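Side-chain contacts in putative DNA-binding protein (Streptomyces coelicolor, PDB 2EWT), which probably binds DNA through a helix-turn-helix domain, as the DNA-binding part of BldD, a central regulator of aerial mycelium formation: residues A11-I16 with D60-P65; Q20-S23 with E29-Q32; Q53-L58 with V64-L69. One frame throughout, in Å; residues are numbered along the deposited sequence.

Contact 1: residues A11-I16 with D60-P65; sequences AKLRAI and DFYGVP
Ile16 lays its CG2 methyl against the root of the Tyr62 side chain, with Ile16 CG2 3.6 Å from Tyr62 CB, and reaches the ring itself at an oblique angle. With CG1 at chi1 -81°, CG2 stands opposite Ile16's own backbone N and becomes the branch that crosses to the other segment. Ile16 CG2 also touches Val64, 4.2 Å from Val64 CG1. Three residues back, Leu13 offers CD2 to the edge of the tyrosine ring, near its plane and 4.4 Å from Tyr62 CE2, a looser fit. These residues tie helix 3-19 to the end of helix 52-62 in the all-helical helix-turn-helix domain. Gly63, with phi 73°, finishes the second of those helices in a Schellman motif, after which Val64 comes back beside Ile16. Tyr62 is also packed by Val27 of helix 24-30 and Val40 of helix 37-45. Phe61 CD2 lies over one face of the Tyr62 ring, 3.7 Å above the ring plane and offset toward the rim. At the polar end, Tyr62 OH is 2.7 Å from a water, and that water gives a weak hydrogen bond to Leu13 O.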
loop_
_atom_site.group_PDB
_atom_site.type_symbol
_atom_site.label_atom_id
_atom_site.label_comp_id
_atom_site.label_asym_id
_atom_site.label_seq_id
_atom_site.Cartn_x
_atom_site.Cartn_y
_atom_site.Cartn_z
ATOM N N ALA A 11 8.090 -8.545 7.279
ATOM C CA ALA A 11 9.049 -8.418 8.367
ATOM C C ALA A 11 8.793 -7.150 9.178
ATOM O O ALA A 11 8.891 -7.165 10.404
ATOM C CB ALA A 11 10.473 -8.417 7.814
ATOM N N LYS A 12 8.465 -6.053 8.499
ATOM C CA LYS A 12 8.187 -4.811 9.205
ATOM C C LYS A 12 6.868 -4.923 9.959
ATOM O O LYS A 12 6.724 -4.372 11.049
ATOM C CB LYS A 12 8.171 -3.624 8.234
ATOM C CG LYS A 12 9.561 -3.297 7.703
ATOM C CD LYS A 12 9.682 -1.864 7.214
ATOM C CE LYS A 12 11.138 -1.538 6.900
ATOM N NZ LYS A 12 11.323 -0.165 6.348
ATOM N N LEU A 13 5.906 -5.639 9.387
ATOM C CA LEU A 13 4.623 -5.834 10.057
ATOM C C LEU A 13 4.863 -6.621 11.344
ATOM O O LEU A 13 4.270 -6.327 12.387
ATOM C CB LEU A 13 3.653 -6.604 9.150
ATOM C CG LEU A 13 2.854 -5.752 8.156
ATOM C CD1 LEU A 13 2.172 -6.643 7.127
ATOM C CD2 LEU A 13 1.827 -4.931 8.913
ATOM N N ARG A 14 5.734 -7.624 11.268
ATOM C CA ARG A 14 6.051 -8.442 12.438
ATOM C C ARG A 14 6.808 -7.615 13.481
ATOM O O ARG A 14 6.513 -7.684 14.675
ATOM C CB ARG A 14 6.887 -9.667 12.033
ATOM C CG ARG A 14 7.231 -10.581 13.213
ATOM C CD ARG A 14 8.214 -11.695 12.858
ATOM N NE ARG A 14 7.625 -12.774 12.064
ATOM C CZ ARG A 14 7.562 -12.791 10.736
ATOM N NH1 ARG A 14 8.053 -11.781 10.028
ATOM N NH2 ARG A 14 7.020 -13.833 10.112
ATOM N N ALA A 15 7.777 -6.826 13.027
ATOM C CA ALA A 15 8.562 -5.997 13.933
ATOM C C ALA A 15 7.674 -5.025 14.705
ATOM O O ALA A 15 7.746 -4.950 15.928
ATOM C CB ALA A 15 9.630 -5.232 13.153
ATOM N N ILE A 16 6.828 -4.285 13.993
ATOM C CA ILE A 16 5.940 -3.325 14.641
ATOM C C ILE A 16 4.999 -3.999 15.643
ATOM O O ILE A 16 4.754 -3.464 16.725
ATOM C CB ILE A 16 5.127 -2.525 13.592
ATOM C CG1 ILE A 16 5.984 -1.385 13.037
ATOM C CG2 ILE A 16 3.858 -1.960 14.213
ATOM C CD1 ILE A 16 7.285 -1.833 12.398
ATOM N N ASP A 60 -3.066 1.724 11.156
ATOM C CA ASP A 60 -3.932 2.416 12.106
ATOM C C ASP A 60 -4.073 1.591 13.376
ATOM O O ASP A 60 -3.979 2.117 14.487
ATOM C CB ASP A 60 -5.312 2.646 11.485
ATOM C CG ASP A 60 -5.292 3.698 10.394
ATOM O OD1 ASP A 60 -4.200 3.979 9.859
ATOM O OD2 ASP A 60 -6.367 4.239 10.064
ATOM N N PHE A 61 -4.300 0.293 13.202
ATOM C CA PHE A 61 -4.447 -0.616 14.331
ATOM C C PHE A 61 -3.219 -0.575 15.234
ATOM O O PHE A 61 -3.339 -0.487 16.458
ATOM C CB PHE A 61 -4.665 -2.044 13.831
ATOM C CG PHE A 61 -4.696 -3.071 14.930
ATOM C CD1 PHE A 61 -5.768 -3.133 15.816
ATOM C CD2 PHE A 61 -3.640 -3.960 15.091
ATOM C CE1 PHE A 61 -5.789 -4.069 16.851
ATOM C CE2 PHE A 61 -3.650 -4.901 16.122
ATOM C CZ PHE A 61 -4.727 -4.953 17.002
ATOM N N TYR A 62 -2.039 -0.642 14.628
ATOM C CA TYR A 62 -0.796 -0.619 15.382
ATOM C C TYR A 62 -0.415 0.778 15.860
ATOM O O TYR A 62 0.505 0.932 16.660
ATOM C CB TYR A 62 0.334 -1.219 14.548
ATOM C CG TYR A 62 0.223 -2.722 14.377
ATOM C CD1 TYR A 62 0.069 -3.555 15.485
ATOM C CD2 TYR A 62 0.284 -3.311 13.114
ATOM C CE1 TYR A 62 -0.022 -4.940 15.347
ATOM C CE2 TYR A 62 0.193 -4.701 12.961
ATOM C CZ TYR A 62 0.040 -5.507 14.083
ATOM O OH TYR A 62 -0.041 -6.874 13.939
ATOM N N GLY A 63 -1.124 1.789 15.366
ATOM C CA GLY A 63 -0.849 3.157 15.772
ATOM C C GLY A 63 0.428 3.741 15.197
ATOM O O GLY A 63 1.079 4.573 15.832
ATOM N N VAL A 64 0.792 3.312 13.992
ATOM C CA VAL A 64 1.999 3.807 13.339
ATOM C C VAL A 64 1.685 4.275 11.921
ATOM O O VAL A 64 0.699 3.849 11.322
ATOM C CB VAL A 64 3.084 2.710 13.239
ATOM C CG1 VAL A 64 3.416 2.174 14.621
ATOM C CG2 VAL A 64 2.611 1.591 12.325
ATOM N N PRO A 65 2.515 5.175 11.373
ATOM C CA PRO A 65 2.293 5.673 10.011
ATOM C C PRO A 65 2.581 4.548 9.018
ATOM O O PRO A 65 3.427 3.694 9.279
ATOM C CB PRO A 65 3.308 6.810 9.890
ATOM C CG PRO A 65 3.480 7.273 11.310
ATOM C CD PRO A 65 3.554 5.966 12.053
HETATM O O HOH W 1 1.730 -7.645 12.069
#

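Contact 2: residues Q20-S23 with E29-Q32; sequences QGLS and EKSQ
The backbones come closest at Leu22 and Lys30, whose CA atoms are still 8.9 Å apart, so the contact between the loop 20-23 and the end of helix 24-30 is made by side chains alone. Gln20 is the first residue to leave the helical conformation of helix 3-19, and Gly21 follows with a positive phi of 68°. Leu22 then points its side chain at Lys30, and the lysine answers with a chain extended at every torsion, chi1 -173° onward. They meet through hydrocarbon: Leu22 CD1 lies 4.3 Å from Lys30 CD, a methyl beside a methylene two bonds before the ammonium nitrogen. Gln20 lies at the margin of the contact. The two segments bracket helix 24-30, which in a helix-turn-helix domain of this kind is probably the first helix of the DNA-binding motif. Ser23 is its N-cap, with OG accepting from Gly26 N, and Gln32 closes it in a Schellman motif, Gln32 N bonded to Glu29 O at 3.0 Å. Phe61 of helix 52-62 also touches Lys30. With one loose apolar touch and no ionic partner across the two segments, the contact covers part of the lysine's aliphatic stem, and since the lysine is exposed its charge can be met by solvent.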
loop_
_atom_site.group_PDB
_atom_site.type_symbol
_atom_site.label_atom_id
_atom_site.label_comp_id
_atom_site.label_asym_id
_atom_site.label_seq_id
_atom_site.Cartn_x
_atom_site.Cartn_y
_atom_site.Cartn_z
ATOM N N GLN A 20 5.387 -3.495 20.122
ATOM C CA GLN A 20 4.437 -2.980 21.094
ATOM C C GLN A 20 3.895 -4.079 22.002
ATOM O O GLN A 20 2.816 -3.952 22.579
ATOM C CB GLN A 20 3.298 -2.243 20.394
ATOM C CG GLN A 20 2.472 -3.078 19.448
ATOM C CD GLN A 20 1.578 -2.215 18.588
ATOM O OE1 GLN A 20 2.051 -1.507 17.699
ATOM N NE2 GLN A 20 0.281 -2.255 18.858
ATOM N N GLY A 21 4.661 -5.162 22.106
ATOM C CA GLY A 21 4.308 -6.273 22.977
ATOM C C GLY A 21 3.102 -7.138 22.666
ATOM O O GLY A 21 2.522 -7.730 23.575
ATOM N N LEU A 22 2.723 -7.230 21.397
ATOM C CA LEU A 22 1.577 -8.046 21.017
ATOM C C LEU A 22 1.998 -9.337 20.318
ATOM O O LEU A 22 2.870 -9.326 19.454
ATOM C CB LEU A 22 0.657 -7.261 20.075
ATOM C CG LEU A 22 -0.111 -6.061 20.628
ATOM C CD1 LEU A 22 -0.869 -5.378 19.497
ATOM C CD2 LEU A 22 -1.074 -6.522 21.712
ATOM N N SER A 23 1.385 -10.448 20.718
ATOM C CA SER A 23 1.645 -11.733 20.083
ATOM C C SER A 23 0.566 -11.798 19.006
ATOM O O SER A 23 -0.308 -10.930 18.962
ATOM C CB SER A 23 1.439 -12.880 21.078
ATOM O OG SER A 23 0.100 -12.906 21.551
ATOM N N GLU A 29 -7.078 -10.768 19.779
ATOM C CA GLU A 29 -7.870 -10.353 20.929
ATOM C C GLU A 29 -8.140 -8.856 20.905
ATOM O O GLU A 29 -9.285 -8.428 21.021
ATOM C CB GLU A 29 -7.162 -10.722 22.233
ATOM C CG GLU A 29 -7.062 -12.214 22.478
ATOM C CD GLU A 29 -6.277 -12.545 23.731
ATOM O OE1 GLU A 29 -5.091 -12.157 23.810
ATOM O OE2 GLU A 29 -6.845 -13.196 24.631
ATOM N N LYS A 30 -7.085 -8.063 20.747
ATOM C CA LYS A 30 -7.236 -6.612 20.730
ATOM C C LYS A 30 -8.138 -6.126 19.598
ATOM O O LYS A 30 -8.859 -5.136 19.756
ATOM C CB LYS A 30 -5.866 -5.926 20.632
ATOM C CG LYS A 30 -5.939 -4.409 20.776
ATOM C CD LYS A 30 -4.567 -3.764 20.849
ATOM C CE LYS A 30 -4.690 -2.275 21.163
ATOM N NZ LYS A 30 -3.364 -1.616 21.311
ATOM N N SER A 31 -8.115 -6.831 18.470
ATOM C CA SER A 31 -8.927 -6.452 17.316
ATOM C C SER A 31 -10.315 -7.081 17.340
ATOM O O SER A 31 -11.045 -7.021 16.355
ATOM C CB SER A 31 -8.224 -6.844 16.014
ATOM O OG SER A 31 -8.190 -8.251 15.858
ATOM N N GLN A 32 -10.674 -7.686 18.467
ATOM C CA GLN A 32 -11.983 -8.315 18.607
ATOM C C GLN A 32 -12.193 -9.353 17.502
ATOM O O GLN A 32 -13.322 -9.580 17.061
ATOM C CB GLN A 32 -13.091 -7.259 18.516
ATOM C CG GLN A 32 -12.748 -5.907 19.134
ATOM C CD GLN A 32 -12.775 -5.914 20.646
ATOM O OE1 GLN A 32 -12.058 -6.676 21.290
ATOM N NE2 GLN A 32 -13.605 -5.052 21.222
#

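Contact 3: residues Q53-L58 with V64-L69; sequences QRLAEL and VPVQEL. With SO4 (sulfate ion), chain C.
The C-terminal tail of the helix-turn-helix domain folds back here on helix 52-62, closing the hydrophobic core beside the second subunit. After Pro65 the chain takes helical backbone angles, with Leu69 N bonded to Val66 O at 2.9 Å, and this turn presents Val66 and Leu69 on the side that faces the helix. Leu55 receives both. Its CG stands anti to the backbone N (chi1 -175°), which sends the two methyls toward the tail. Leu55 CD2 meets Val66 CG2 at 3.9 Å, the two side chains crossing at about a right angle. Leu55 CD1 meets Leu69 CD1 at 3.7 Å, and those side chains slide past each other in opposite directions. Leu9 of helix 3-19 also packs on Leu55, and Leu13 and Ile16 pack on Leu69. Val66 touches Val66 of the second subunit, and Leu55 touches Val52 of that subunit, so the apolar patch continues into the dimer.

Away from the tail, Arg54 bends at chi2 and chi3 and holds two anionic partners. Arg54 NH1 forms a salt bridge with Glu57 OE1 at 3.2 Å, three residues on along the helix. The sulfate, probably from the crystallisation liquor, sets O4 at the guanidinium edge, in plane, where Arg54 NH2 donates to sulfate O4 at 3.1 Å with an N-H...O angle of 158°. A methionine in place of Arg54 would probably leave the Glu57 carboxylate without its partner in the helix and the bound sulfate without this grip. Arg54 NE adds a weak bond to the same sulfate oxygen, O4, at 3.3 Å.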
loop_
_atom_site.group_PDB
_atom_site.type_symbol
_atom_site.label_atom_id
_atom_site.label_comp_id
_atom_site.label_asym_id
_atom_site.label_seq_id
_atom_site.Cartn_x
_atom_site.Cartn_y
_atom_site.Cartn_z
ATOM N N GLN A 53 -5.223 -1.140 1.081
ATOM C CA GLN A 53 -6.283 -0.892 2.060
ATOM C C GLN A 53 -6.006 -1.636 3.366
ATOM O O GLN A 53 -6.125 -1.064 4.452
ATOM C CB GLN A 53 -7.642 -1.301 1.479
ATOM C CG GLN A 53 -8.823 -1.094 2.423
ATOM C CD GLN A 53 -10.160 -1.314 1.738
ATOM O OE1 GLN A 53 -10.294 -2.185 0.883
ATOM N NE2 GLN A 53 -11.160 -0.532 2.124
ATOM N N ARG A 54 -5.615 -2.902 3.260
ATOM C CA ARG A 54 -5.317 -3.708 4.443
ATOM C C ARG A 54 -4.104 -3.141 5.182
ATOM O O ARG A 54 -4.096 -3.070 6.412
ATOM C CB ARG A 54 -5.034 -5.161 4.045
ATOM C CG ARG A 54 -5.036 -6.136 5.219
ATOM C CD ARG A 54 -6.443 -6.299 5.787
ATOM N NE ARG A 54 -7.329 -6.989 4.850
ATOM C CZ ARG A 54 -8.649 -7.075 4.987
ATOM N NH1 ARG A 54 -9.252 -6.512 6.026
ATOM N NH2 ARG A 54 -9.369 -7.732 4.087
ATOM N N LEU A 55 -3.074 -2.742 4.438
ATOM C CA LEU A 55 -1.882 -2.183 5.072
ATOM C C LEU A 55 -2.238 -0.926 5.862
ATOM O O LEU A 55 -1.758 -0.727 6.980
ATOM C CB LEU A 55 -0.812 -1.847 4.031
ATOM C CG LEU A 55 0.523 -1.376 4.625
ATOM C CD1 LEU A 55 1.086 -2.468 5.526
ATOM C CD2 LEU A 55 1.506 -1.040 3.516
ATOM N N ALA A 56 -3.077 -0.078 5.277
ATOM C CA ALA A 56 -3.495 1.151 5.939
ATOM C C ALA A 56 -4.289 0.836 7.204
ATOM O O ALA A 56 -4.145 1.516 8.219
ATOM C CB ALA A 56 -4.337 2.000 4.988
ATOM N N GLU A 57 -5.125 -0.196 7.142
ATOM C CA GLU A 57 -5.935 -0.585 8.293
ATOM C C GLU A 57 -5.045 -1.122 9.412
ATOM O O GLU A 57 -5.275 -0.840 10.588
ATOM C CB GLU A 57 -6.971 -1.639 7.881
ATOM C CG GLU A 57 -7.855 -1.182 6.721
ATOM C CD GLU A 57 -8.806 -2.253 6.215
ATOM O OE1 GLU A 57 -8.397 -3.431 6.118
ATOM O OE2 GLU A 57 -9.962 -1.909 5.890
ATOM N N LEU A 58 -4.023 -1.891 9.044
ATOM C CA LEU A 58 -3.109 -2.447 10.034
ATOM C C LEU A 58 -2.244 -1.357 10.652
ATOM O O LEU A 58 -1.949 -1.398 11.847
ATOM C CB LEU A 58 -2.223 -3.519 9.397
ATOM C CG LEU A 58 -2.973 -4.787 8.983
ATOM C CD1 LEU A 58 -2.039 -5.708 8.209
ATOM C CD2 LEU A 58 -3.521 -5.496 10.228
ATOM N N VAL A 64 0.792 3.312 13.992
ATOM C CA VAL A 64 1.999 3.807 13.339
ATOM C C VAL A 64 1.685 4.275 11.921
ATOM O O VAL A 64 0.699 3.849 11.322
ATOM C CB VAL A 64 3.084 2.710 13.239
ATOM C CG1 VAL A 64 3.416 2.174 14.621
ATOM C CG2 VAL A 64 2.611 1.591 12.325
ATOM N N PRO A 65 2.515 5.175 11.373
ATOM C CA PRO A 65 2.293 5.673 10.011
ATOM C C PRO A 65 2.581 4.548 9.018
ATOM O O PRO A 65 3.427 3.694 9.279
ATOM C CB PRO A 65 3.308 6.810 9.890
ATOM C CG PRO A 65 3.480 7.273 11.310
ATOM C CD PRO A 65 3.554 5.966 12.053
ATOM N N VAL A 66 1.886 4.545 7.886
ATOM C CA VAL A 66 2.102 3.511 6.877
ATOM C C VAL A 66 3.581 3.434 6.495
ATOM O O VAL A 66 4.120 2.352 6.283
ATOM C CB VAL A 66 1.264 3.782 5.601
ATOM C CG1 VAL A 66 1.616 5.140 5.024
ATOM C CG2 VAL A 66 1.509 2.692 4.570
ATOM N N GLN A 67 4.238 4.589 6.432
ATOM C CA GLN A 67 5.650 4.646 6.067
ATOM C C GLN A 67 6.527 3.712 6.904
ATOM O O GLN A 67 7.466 3.105 6.387
ATOM C CB GLN A 67 6.164 6.084 6.192
ATOM C CG GLN A 67 7.540 6.296 5.584
ATOM C CD GLN A 67 7.574 5.960 4.108
ATOM O OE1 GLN A 67 6.813 6.517 3.316
ATOM N NE2 GLN A 67 8.459 5.043 3.727
ATOM N N GLU A 68 6.221 3.590 8.193
ATOM C CA GLU A 68 6.997 2.727 9.079
ATOM C C GLU A 68 6.949 1.253 8.689
ATOM O O GLU A 68 7.821 0.472 9.072
ATOM C CB GLU A 68 6.513 2.867 10.527
ATOM C CG GLU A 68 7.056 4.078 11.263
ATOM C CD GLU A 68 6.776 4.016 12.754
ATOM O OE1 GLU A 68 7.106 2.982 13.375
ATOM O OE2 GLU A 68 6.233 4.997 13.303
ATOM N N LEU A 69 5.931 0.876 7.922
ATOM C CA LEU A 69 5.767 -0.510 7.502
ATOM C C LEU A 69 6.285 -0.793 6.092
ATOM O O LEU A 69 6.356 -1.949 5.678
ATOM C CB LEU A 69 4.287 -0.895 7.584
ATOM C CG LEU A 69 3.601 -0.747 8.946
ATOM C CD1 LEU A 69 2.116 -1.046 8.800
ATOM C CD2 LEU A 69 4.244 -1.691 9.958
HETATM S S SO4 C . -7.531 -10.214 2.705
HETATM O O1 SO4 C . -6.305 -11.020 2.553
HETATM O O2 SO4 C . -8.655 -10.895 2.035
HETATM O O3 SO4 C . -7.842 -10.060 4.139
HETATM O O4 SO4 C . -7.326 -8.885 2.098
#

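In the fold
Contacts 1 and 3 are buried and meet in the core, their centres about 7 Å apart. Both use helix 52-62 and share Val64 and Pro65: contact 1 takes the end of that helix to helix 3-19, and contact 3 brings the following tail back to the first half of helix 52-62, with Leu69 touching Leu13 and Ile16 to join them. Both rest on branched aliphatic side chains, contact 1 adding a tyrosine and a water, contact 3 reaching the second subunit. Contact 2 lies at the surface, within the chain loop closed by contact 1, and relies on a lysine stem. It touches contact 1 through Phe61 and Tyr62 but not contact 3, about 5 Å away at the nearest atoms.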